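Local coordinates for protein cysteine hydrolase (Pseudomonas syringae pv. phaseolicola 1448A, PDB 3IRV) that probably acts as a hydrolase of the isochorismatase-like cysteine hydrolase family, its natural substrate not being established, at residues M30-L41 against I94-I105. Residues are numbered along the deposited sequence; the frame is centred on the assembly and turned at random.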
ATOM      1  N   MET A  30      17.516  -3.695   3.368  1.00 11.15           N
ATOM      2  CA  MET A  30      18.816  -3.686   2.671  1.00 12.34           C
ATOM      3  C   MET A  30      19.643  -4.933   3.030  1.00 11.41           C
ATOM      4  O   MET A  30      20.765  -4.857   3.552  1.00 13.90           O
ATOM      5  CB  MET A  30      19.534  -2.337   2.825  1.00 11.15           C
ATOM      6  CG  MET A  30      18.806  -1.191   2.072  1.00 15.96           C
ATOM      7  SD  MET A  30      18.670  -1.390   0.259  1.00  6.77           S
ATOM      8  CE  MET A  30      20.409  -0.914  -0.173  1.00 15.80           C
ATOM      9  N   GLN A  31      19.063  -6.073   2.664  1.00 13.23           N
ATOM     10  CA  GLN A  31      19.575  -7.398   3.009  1.00 12.25           C
ATOM     11  C   GLN A  31      20.272  -7.998   1.803  1.00 12.45           C
ATOM     12  O   GLN A  31      19.962  -7.657   0.633  1.00 13.80           O
ATOM     13  CB  GLN A  31      18.409  -8.303   3.423  1.00 11.73           C
ATOM     14  CG  GLN A  31      17.710  -7.862   4.716  1.00 11.26           C
ATOM     15  CD  GLN A  31      16.376  -8.515   4.881  1.00 13.74           C
ATOM     16  OE1 GLN A  31      15.357  -7.950   4.460  1.00 13.21           O
ATOM     17  NE2 GLN A  31      16.355  -9.731   5.450  1.00 11.83           N
ATOM     18  N   LYS A  32      21.198  -8.939   2.063  1.00 11.97           N
ATOM     19  CA  LYS A  32      21.952  -9.538   0.938  1.00 14.50           C
ATOM     20  C   LYS A  32      21.055 -10.206  -0.118  1.00 13.65           C
ATOM     21  O   LYS A  32      21.357 -10.174  -1.315  1.00 16.68           O
ATOM     22  CB  LYS A  32      22.971 -10.545   1.481  1.00 14.73           C
ATOM     23  CG  LYS A  32      24.002  -9.879   2.358  1.00 13.06           C
ATOM     24  CD  LYS A  32      24.897 -10.887   3.064  1.00 17.97           C
ATOM     25  CE  LYS A  32      26.159 -10.211   3.533  1.00 36.77           C
ATOM     26  NZ  LYS A  32      26.860 -10.959   4.620  1.00 35.96           N
ATOM     27  N   VAL A  33      19.939 -10.800   0.321  1.00 11.95           N
ATOM     28  CA  VAL A  33      19.009 -11.471  -0.574  1.00 12.93           C
ATOM     29  C   VAL A  33      18.420 -10.525  -1.669  1.00 15.84           C
ATOM     30  O   VAL A  33      18.102 -10.982  -2.785  1.00 15.49           O
ATOM     31  CB  VAL A  33      17.908 -12.190   0.258  1.00 14.59           C
ATOM     32  CG1 VAL A  33      17.061 -11.169   1.005  1.00 13.74           C
ATOM     33  CG2 VAL A  33      17.069 -13.139  -0.598  1.00 15.53           C
ATOM     34  N   PHE A  34      18.328  -9.221  -1.356  1.00 14.19           N
ATOM     35  CA  PHE A  34      17.880  -8.198  -2.328  1.00 14.33           C
ATOM     36  C   PHE A  34      19.026  -7.437  -2.995  1.00 17.07           C
ATOM     37  O   PHE A  34      18.854  -6.928  -4.096  1.00 15.86           O
ATOM     38  CB  PHE A  34      16.964  -7.172  -1.658  1.00 14.48           C
ATOM     39  CG  PHE A  34      15.772  -7.785  -0.985  1.00 17.37           C
ATOM     40  CD1 PHE A  34      14.716  -8.274  -1.742  1.00 23.25           C
ATOM     41  CD2 PHE A  34      15.691  -7.851   0.408  1.00 12.90           C
ATOM     42  CE1 PHE A  34      13.602  -8.844  -1.111  1.00 25.42           C
ATOM     43  CE2 PHE A  34      14.608  -8.419   1.040  1.00 20.72           C
ATOM     44  CZ  PHE A  34      13.559  -8.924   0.295  1.00 21.93           C
ATOM     45  N   CYS A  35      20.181  -7.361  -2.326  1.00 14.92           N
ATOM     46  CA  CYS A  35      21.257  -6.480  -2.772  1.00 13.14           C
ATOM     47  C   CYS A  35      22.422  -7.177  -3.485  1.00 19.46           C
ATOM     48  O   CYS A  35      23.170  -6.526  -4.226  1.00 20.83           O
ATOM     49  CB  CYS A  35      21.802  -5.676  -1.595  1.00 16.22           C
ATOM     50  SG  CYS A  35      20.578  -4.538  -0.915  1.00 17.80           S
ATOM     51  N   GLU A  36      22.625  -8.468  -3.234  1.00 16.86           N
ATOM     52  CA  GLU A  36      23.723  -9.172  -3.929  1.00 18.73           C
ATOM     53  C   GLU A  36      23.224  -9.778  -5.223  1.00 17.66           C
ATOM     54  O   GLU A  36      22.120 -10.306  -5.274  1.00 19.28           O
ATOM     55  CB  GLU A  36      24.273 -10.288  -3.049  1.00 19.72           C
ATOM     56  CG  GLU A  36      24.913  -9.751  -1.813  1.00 23.32           C
ATOM     57  CD  GLU A  36      25.630 -10.817  -1.008  1.00 40.90           C
ATOM     58  OE1 GLU A  36      25.328 -12.029  -1.164  1.00 40.69           O
ATOM     59  OE2 GLU A  36      26.496 -10.422  -0.203  1.00 40.35           O
ATOM     60  N   PRO A  37      24.036  -9.703  -6.295  1.00 23.31           N
ATOM     61  CA  PRO A  37      23.648 -10.271  -7.593  1.00 23.52           C
ATOM     62  C   PRO A  37      23.266 -11.751  -7.534  1.00 21.43           C
ATOM     63  O   PRO A  37      22.407 -12.195  -8.297  1.00 28.84           O
ATOM     64  CB  PRO A  37      24.904 -10.059  -8.455  1.00 24.19           C
ATOM     65  CG  PRO A  37      25.546  -8.835  -7.860  1.00 22.65           C
ATOM     66  CD  PRO A  37      25.332  -8.998  -6.358  1.00 23.21           C
ATOM     67  N   THR A  38      23.869 -12.482  -6.595  1.00 23.47           N
ATOM     68  CA  THR A  38      23.577 -13.895  -6.393  1.00 27.46           C
ATOM     69  C   THR A  38      22.376 -14.115  -5.465  1.00 29.53           C
ATOM     70  O   THR A  38      21.966 -15.254  -5.238  1.00 29.00           O
ATOM     71  CB  THR A  38      24.792 -14.642  -5.794  1.00 23.46           C
ATOM     72  OG1 THR A  38      25.256 -13.963  -4.624  1.00 27.87           O
ATOM     73  CG2 THR A  38      25.927 -14.732  -6.811  1.00 37.23           C
ATOM     74  N   GLY A  39      21.814 -13.035  -4.926  1.00 24.22           N
ATOM     75  CA  GLY A  39      20.695 -13.163  -3.994  1.00 21.03           C
ATOM     76  C   GLY A  39      19.432 -13.637  -4.673  1.00 22.02           C
ATOM     77  O   GLY A  39      19.148 -13.256  -5.812  1.00 22.51           O
ATOM     78  N   ALA A  40      18.644 -14.455  -3.969  1.00 20.26           N
ATOM     79  CA  ALA A  40      17.445 -15.036  -4.567  1.00 18.38           C
ATOM     80  C   ALA A  40      16.389 -13.996  -4.991  1.00 22.67           C
ATOM     81  O   ALA A  40      15.520 -14.283  -5.817  1.00 24.61           O
ATOM     82  CB  ALA A  40      16.837 -16.064  -3.614  1.00 25.63           C
ATOM     83  N   LEU A  41      16.466 -12.791  -4.424  1.00 15.84           N
ATOM     84  CA  LEU A  41      15.480 -11.757  -4.716  1.00 18.35           C
ATOM     85  C   LEU A  41      16.168 -10.459  -5.167  1.00 11.99           C
ATOM     86  O   LEU A  41      15.657  -9.369  -4.941  1.00 16.69           O
ATOM     87  CB  LEU A  41      14.594 -11.518  -3.496  1.00 22.39           C
ATOM     88  CG  LEU A  41      13.794 -12.715  -2.964  1.00 21.88           C
ATOM     89  CD1 LEU A  41      13.143 -12.339  -1.621  1.00 21.05           C
ATOM     90  CD2 LEU A  41      12.738 -13.183  -3.975  1.00 26.99           C
ATOM     91  N   ILE A  94      14.395 -19.081   1.565  1.00 15.97           N
ATOM     92  CA  ILE A  94      15.224 -17.934   1.181  1.00 14.27           C
ATOM     93  C   ILE A  94      15.245 -16.779   2.185  1.00 15.61           C
ATOM     94  O   ILE A  94      16.219 -16.017   2.224  1.00 16.67           O
ATOM     95  CB  ILE A  94      14.919 -17.401  -0.241  1.00 16.48           C
ATOM     96  CG1 ILE A  94      13.477 -16.911  -0.339  1.00 20.33           C
ATOM     97  CG2 ILE A  94      15.217 -18.509  -1.286  1.00 18.30           C
ATOM     98  CD1 ILE A  94      13.174 -16.178  -1.652  1.00 21.07           C
ATOM     99  N   LEU A  95      14.195 -16.673   3.004  1.00 13.15           N
ATOM    100  CA  LEU A  95      14.123 -15.612   4.013  1.00 12.18           C
ATOM    101  C   LEU A  95      14.152 -16.198   5.435  1.00 13.34           C
ATOM    102  O   LEU A  95      13.870 -15.497   6.400  1.00 12.27           O
ATOM    103  CB  LEU A  95      12.874 -14.722   3.821  1.00 12.78           C
ATOM    104  CG  LEU A  95      12.833 -13.868   2.533  1.00 12.92           C
ATOM    105  CD1 LEU A  95      11.563 -13.036   2.494  1.00 15.07           C
ATOM    106  CD2 LEU A  95      14.025 -12.934   2.386  1.00 13.28           C
ATOM    107  N   ALA A  96      14.552 -17.465   5.551  1.00 13.92           N
ATOM    108  CA  ALA A  96      14.647 -18.126   6.852  1.00 14.07           C
ATOM    109  C   ALA A  96      15.703 -17.430   7.728  1.00 14.39           C
ATOM    110  O   ALA A  96      16.735 -16.976   7.216  1.00 12.91           O
ATOM    111  CB  ALA A  96      15.023 -19.583   6.650  1.00 13.66           C
ATOM    112  N   ARG A  97      15.479 -17.367   9.045  1.00 14.64           N
ATOM    113  CA  ARG A  97      16.457 -16.694   9.898  0.50 12.93           C
ATOM    114  C   ARG A  97      17.866 -17.276   9.749  1.00 11.94           C
ATOM    115  O   ARG A  97      18.850 -16.508   9.798  1.00 14.80           O
ATOM    116  CB  ARG A  97      16.039 -16.694  11.364  0.50 14.38           C
ATOM    117  CG  ARG A  97      16.896 -15.772  12.241  0.50  9.93           C
ATOM    118  CD  ARG A  97      16.231 -15.523  13.602  0.50 14.92           C
ATOM    119  NE  ARG A  97      14.989 -14.740  13.511  0.50 14.88           N
ATOM    120  CZ  ARG A  97      14.945 -13.413  13.433  0.50 16.76           C
ATOM    121  NH1 ARG A  97      13.780 -12.782  13.369  0.50 12.24           N
ATOM    122  NH2 ARG A  97      16.065 -12.714  13.400  0.50 11.49           N
ATOM    123  N   HIS A  98      17.981 -18.584   9.501  1.00 12.17           N
ATOM    124  CA  HIS A  98      19.302 -19.228   9.374  1.00 14.50           C
ATOM    125  C   HIS A  98      19.977 -18.935   8.032  1.00 14.87           C
ATOM    126  O   HIS A  98      21.161 -19.254   7.842  1.00 13.47           O
ATOM    127  CB  HIS A  98      19.172 -20.745   9.569  1.00 15.34           C
ATOM    128  CG  HIS A  98      20.400 -21.392  10.148  1.00 13.14           C
ATOM    129  ND1 HIS A  98      21.682 -21.099   9.721  1.00 15.00           N
ATOM    130  CD2 HIS A  98      20.531 -22.306  11.138  1.00 15.58           C
ATOM    131  CE1 HIS A  98      22.548 -21.827  10.415  1.00 14.80           C
ATOM    132  NE2 HIS A  98      21.878 -22.545  11.300  1.00 15.02           N
ATOM    133  N   ASP A  99      19.247 -18.345   7.086  1.00 11.68           N
ATOM    134  CA  ASP A  99      19.824 -18.109   5.747  1.00 12.38           C
ATOM    135  C   ASP A  99      20.803 -16.940   5.786  1.00 11.74           C
ATOM    136  O   ASP A  99      20.424 -15.851   6.209  1.00 13.66           O
ATOM    137  CB  ASP A  99      18.714 -17.789   4.762  1.00 12.63           C
ATOM    138  CG  ASP A  99      17.849 -19.011   4.436  1.00 23.40           C
ATOM    139  OD1 ASP A  99      18.288 -20.172   4.654  1.00 17.62           O
ATOM    140  OD2 ASP A  99      16.709 -18.814   3.968  1.00 20.65           O
ATOM    141  N   PRO A 100      22.069 -17.143   5.347  1.00 14.41           N
ATOM    142  CA  PRO A 100      23.038 -16.034   5.394  1.00 12.25           C
ATOM    143  C   PRO A 100      22.575 -14.749   4.699  1.00 13.29           C
ATOM    144  O   PRO A 100      22.973 -13.653   5.099  1.00 15.17           O
ATOM    145  CB  PRO A 100      24.254 -16.588   4.630  1.00 15.20           C
ATOM    146  CG  PRO A 100      24.161 -18.052   4.780  1.00 17.10           C
ATOM    147  CD  PRO A 100      22.681 -18.383   4.817  1.00 14.78           C
ATOM    148  N   ASP A 101      21.772 -14.889   3.656  1.00 14.48           N
ATOM    149  CA  ASP A 101      21.386 -13.717   2.876  1.00 15.24           C
ATOM    150  C   ASP A 101      20.321 -12.821   3.505  1.00 15.16           C
ATOM    151  O   ASP A 101      20.011 -11.753   2.942  1.00 14.00           O
ATOM    152  CB  ASP A 101      21.037 -14.075   1.429  1.00 15.21           C
ATOM    153  CG  ASP A 101      22.298 -14.383   0.591  1.00 26.65           C
ATOM    154  OD1 ASP A 101      23.457 -14.210   1.087  1.00 23.25           O
ATOM    155  OD2 ASP A 101      22.140 -14.804  -0.569  1.00 25.72           O
ATOM    156  N   VAL A 102      19.809 -13.200   4.680  1.00 14.28           N
ATOM    157  CA  VAL A 102      18.867 -12.275   5.362  1.00 12.67           C
ATOM    158  C   VAL A 102      19.597 -11.153   6.097  1.00 12.40           C
ATOM    159  O   VAL A 102      18.966 -10.228   6.608  1.00 13.95           O
ATOM    160  CB  VAL A 102      17.889 -12.968   6.360  1.00 13.72           C
ATOM    161  CG1 VAL A 102      17.032 -14.025   5.655  1.00 12.76           C
ATOM    162  CG2 VAL A 102      18.632 -13.554   7.576  1.00 13.26           C
ATOM    163  N   GLU A 103      20.919 -11.243   6.190  1.00 12.54           N
ATOM    164  CA  GLU A 103      21.685 -10.208   6.905  1.00 14.14           C
ATOM    165  C   GLU A 103      21.775  -8.912   6.101  1.00 14.30           C
ATOM    166  O   GLU A 103      21.836  -8.935   4.865  1.00 14.20           O
ATOM    167  CB  GLU A 103      23.102 -10.720   7.211  1.00 15.60           C
ATOM    168  CG  GLU A 103      23.149 -12.014   8.035  1.00 12.18           C
ATOM    169  CD  GLU A 103      22.560 -11.873   9.451  1.00 18.14           C
ATOM    170  OE1 GLU A 103      22.545 -10.739  10.024  1.00 17.97           O
ATOM    171  OE2 GLU A 103      22.097 -12.911  10.011  1.00 18.39           O
ATOM    172  N   VAL A 104      21.786  -7.782   6.817  1.00 14.13           N
ATOM    173  CA  VAL A 104      22.016  -6.473   6.191  1.00 13.65           C
ATOM    174  C   VAL A 104      23.402  -6.426   5.531  1.00 14.39           C
ATOM    175  O   VAL A 104      24.378  -6.960   6.075  1.00 14.15           O
ATOM    176  CB  VAL A 104      21.879  -5.333   7.227  1.00 12.76           C
ATOM    177  CG1 VAL A 104      22.266  -3.965   6.629  1.00 13.93           C
ATOM    178  CG2 VAL A 104      20.426  -5.305   7.797  1.00 12.83           C
ATOM    179  N   ILE A 105      23.476  -5.821   4.350  1.00 17.42           N
ATOM    180  CA  ILE A 105      24.748  -5.702   3.654  1.00 13.12           C
ATOM    181  C   ILE A 105      25.810  -4.971   4.472  1.00 14.52           C
ATOM    182  O   ILE A 105      25.525  -4.011   5.205  1.00 16.07           O
ATOM    183  CB  ILE A 105      24.597  -5.031   2.265  1.00 16.19           C
ATOM    184  CG1 ILE A 105      23.988  -3.627   2.375  1.00 14.45           C
ATOM    185  CG2 ILE A 105      23.735  -5.888   1.366  1.00 16.95           C
ATOM    186  CD1 ILE A 105      24.004  -2.892   0.993  1.00 12.81           C
TER
HETATM  187  O   HOH W   1      25.551 -13.295   5.757  1.00 18.93           O
HETATM  188  O   HOH W   2      26.550  -8.414   6.260  1.00 34.40           O
HETATM  189  O   HOH W   3      23.805 -14.023  -2.384  1.00 48.41           O
HETATM  190  O   HOH W   4      19.638 -15.645  -1.458  1.00 22.68           O
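Gln31 lays its side chain alongside the backbone of Val102. Its NE2 gives a hydrogen bond of 2.9 Å to Val102 O, which lies close to the amide plane. OE1 accepts from the backbone of His72 in strand 66-72, so both ends of the amide are held. Gln31 and Val104 form a single antiparallel bridge, a non-hydrogen-bonded pair flanked by Ile105 N to Met30 O and Lys32 N to Glu103 O. Val33 N also donates to Asp101 O (2.8 Å). The start of helix 32-35 is thereby tied to the loop after helix 91-94.

Lys32 runs extended beyond CG across this loop, and CG passes 3.4 Å from Glu103 O. At its end, NZ reaches Pro100 O and Val104 O through one water each. Asp101 OD1 lies 3.7 Å from Glu36 OE1, with the carboxylate planes 80° apart. A water donating to Glu36 OE1 and Asp101 OD2 probably eases this pairing of like charges.

Further side-chain contacts are apolar. Ile105 CG2 presses on Cys35 CB at 3.5 Å. Ile94 holds CG1 between its backbone N and carbonyl carbon (chi1 62°), and CD1 beyond it meets Leu41 CG (3.8 Å). The two side chains cross at about a right angle. Leu95 CD2 meets Val33 CG1.

The contact joins the short helix after strand 23-28 to the connection leading to strand 115-119, beside the parallel sheet of the isochorismatase-like alpha/beta fold.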